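Local coordinates for phosphate-binding protein (Unidentified prokaryotic organism, PDB 3W9W), which binds inorganic phosphate as a secreted solute-binding protein of the PstS family and associates with human paraoxonase PON1, at residues D106-E111 with V232-V237. The protein carries 1 engineered substitution. Sequence-based numbering, arbitrary orientation.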
loop_
_atom_site.group_PDB
_atom_site.type_symbol
_atom_site.label_atom_id
_atom_site.label_comp_id
_atom_site.label_asym_id
_atom_site.label_seq_id
_atom_site.Cartn_x
_atom_site.Cartn_y
_atom_site.Cartn_z
ATOM N N ASP A 106 21.688 3.787 -7.628
ATOM C CA ASP A 106 20.783 3.134 -8.557
ATOM C C ASP A 106 20.931 1.641 -8.323
ATOM O O ASP A 106 21.919 1.031 -8.740
ATOM C CB ASP A 106 21.186 3.507 -9.986
ATOM C CG ASP A 106 20.241 2.962 -11.034
ATOM O OD1 ASP A 106 19.295 2.215 -10.687
ATOM O OD2 ASP A 106 20.470 3.276 -12.227
ATOM N N LEU A 107 19.965 1.055 -7.626
ATOM C CA LEU A 107 20.024 -0.354 -7.286
ATOM C C LEU A 107 19.570 -1.234 -8.440
ATOM O O LEU A 107 18.497 -1.025 -9.011
ATOM C CB LEU A 107 19.145 -0.625 -6.062
ATOM C CG LEU A 107 19.590 0.045 -4.764
ATOM C CD1 LEU A 107 18.495 0.007 -3.699
ATOM C CD2 LEU A 107 20.854 -0.625 -4.245
ATOM N N SER A 108 20.381 -2.223 -8.798
ATOM C CA SER A 108 19.836 -3.315 -9.583
ATOM C C SER A 108 18.904 -4.094 -8.664
ATOM O O SER A 108 19.013 -4.020 -7.431
ATOM C CB SER A 108 20.943 -4.227 -10.108
ATOM O OG SER A 108 21.608 -4.883 -9.047
ATOM N N VAL A 109 17.979 -4.839 -9.249
ATOM C CA VAL A 109 17.120 -5.692 -8.449
ATOM C C VAL A 109 17.958 -6.684 -7.641
ATOM O O VAL A 109 17.678 -6.915 -6.469
ATOM C CB VAL A 109 16.058 -6.386 -9.315
ATOM C CG1 VAL A 109 15.267 -7.409 -8.503
ATOM C CG2 VAL A 109 15.127 -5.333 -9.903
ATOM N N LYS A 110 19.009 -7.227 -8.243
ATOM C CA LYS A 110 19.882 -8.162 -7.529
ATOM C C LYS A 110 20.531 -7.513 -6.299
ATOM O O LYS A 110 20.614 -8.120 -5.230
ATOM C CB LYS A 110 20.945 -8.725 -8.483
ATOM C CG LYS A 110 21.955 -9.651 -7.801
ATOM C CD LYS A 110 21.294 -10.889 -7.210
ATOM C CE LYS A 110 22.343 -11.873 -6.718
ATOM N NZ LYS A 110 21.734 -12.971 -5.925
ATOM N N GLU A 111 20.979 -6.270 -6.455
ATOM C CA GLU A 111 21.536 -5.512 -5.338
ATOM C C GLU A 111 20.494 -5.227 -4.253
ATOM O O GLU A 111 20.781 -5.389 -3.068
ATOM C CB GLU A 111 22.177 -4.215 -5.836
ATOM C CG GLU A 111 23.536 -4.444 -6.491
ATOM C CD GLU A 111 24.037 -3.243 -7.260
ATOM O OE1 GLU A 111 23.273 -2.269 -7.431
ATOM O OE2 GLU A 111 25.207 -3.275 -7.708
ATOM N N VAL A 232 15.775 2.366 -8.805
ATOM C CA VAL A 232 15.775 0.908 -8.843
ATOM C C VAL A 232 15.539 0.444 -10.278
ATOM O O VAL A 232 14.690 0.994 -10.981
ATOM C CB VAL A 232 14.690 0.295 -7.908
ATOM C CG1 VAL A 232 14.749 -1.229 -7.942
ATOM C CG2 VAL A 232 14.860 0.790 -6.480
ATOM N N GLY A 233 16.302 -0.552 -10.720
ATOM C CA GLY A 233 16.110 -1.107 -12.043
ATOM C C GLY A 233 17.359 -1.123 -12.905
ATOM O O GLY A 233 17.299 -1.546 -14.067
ATOM N N LYS A 234 18.479 -0.659 -12.354
ATOM C CA LYS A 234 19.769 -0.733 -13.044
ATOM C C LYS A 234 20.017 -2.132 -13.589
ATOM O O LYS A 234 19.824 -3.133 -12.888
ATOM C CB LYS A 234 20.904 -0.371 -12.088
ATOM C CG LYS A 234 22.299 -0.570 -12.672
ATOM C CD LYS A 234 23.366 -0.124 -11.685
ATOM C CE LYS A 234 23.450 -1.068 -10.496
ATOM N NZ LYS A 234 24.176 -0.464 -9.343
ATOM N N GLY A 235 20.440 -2.212 -14.844
ATOM C CA GLY A 235 20.725 -3.505 -15.428
ATOM C C GLY A 235 21.236 -3.427 -16.847
ATOM O O GLY A 235 21.750 -2.395 -17.289
ATOM N N VAL A 236 21.088 -4.540 -17.551
ATOM C CA VAL A 236 21.485 -4.635 -18.943
ATOM C C VAL A 236 20.335 -5.278 -19.705
ATOM O O VAL A 236 19.878 -6.367 -19.358
ATOM C CB VAL A 236 22.800 -5.452 -19.106
ATOM C CG1 VAL A 236 22.737 -6.754 -18.335
ATOM C CG2 VAL A 236 23.102 -5.704 -20.573
ATOM N N VAL A 237 19.830 -4.577 -20.714
ATOM C CA VAL A 237 18.695 -5.074 -21.483
ATOM C C VAL A 237 19.032 -5.059 -22.967
ATOM O O VAL A 237 19.392 -4.015 -23.515
ATOM C CB VAL A 237 17.422 -4.245 -21.219
ATOM C CG1 VAL A 237 16.255 -4.786 -22.031
ATOM C CG2 VAL A 237 17.086 -4.260 -19.735
HETATM O O HOH W 1 17.902 -4.876 -12.191
#
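L107 and V232 pair as a parallel beta bridge at the edge of a small three-stranded mixed sheet, and just beyond it K234 reaches past the D106 carbonyl to the first turn of helix 109-117. The backbone link is L107 O, which takes a nearly straight hydrogen bond from G233 N (2.8 Å), a weak one from K234 N, and a CA-H...O contact from V232. Strand 231-237 is interrupted at G233-K234; at the phi of 126° and psi of 1° found at G233, a side chain would run into the carbonyl O of V232.

The K234 side chain leaves with CG anti to its backbone N and bends at chi3 (70°), which brings NZ to D106 O at 2.8 Å and to E111 OE1, also at 2.8 Å. The second bond is a salt bridge that uses the syn lone pair of OE1. On the way, CB of K234 passes the D106 carboxylate, 3.4 Å from OD1, while OD2 of D106 is held by G244 N.

S108 and E111 form a capping box: E111 N donates to S108 OG (3.0 Å), and S108 N returns a bond to OE1 from above the carboxylate plane. A water bridges V109 N to K234 O.

E111 OE1 thus accepts from S108 N and K234 NZ together, while T127 N donates to E111 OE2 and T127 OG1 is bonded to K234 NZ. Such a network probably stabilises the ionised carboxylate and ties the cap of helix 109-117 to the interrupted strand.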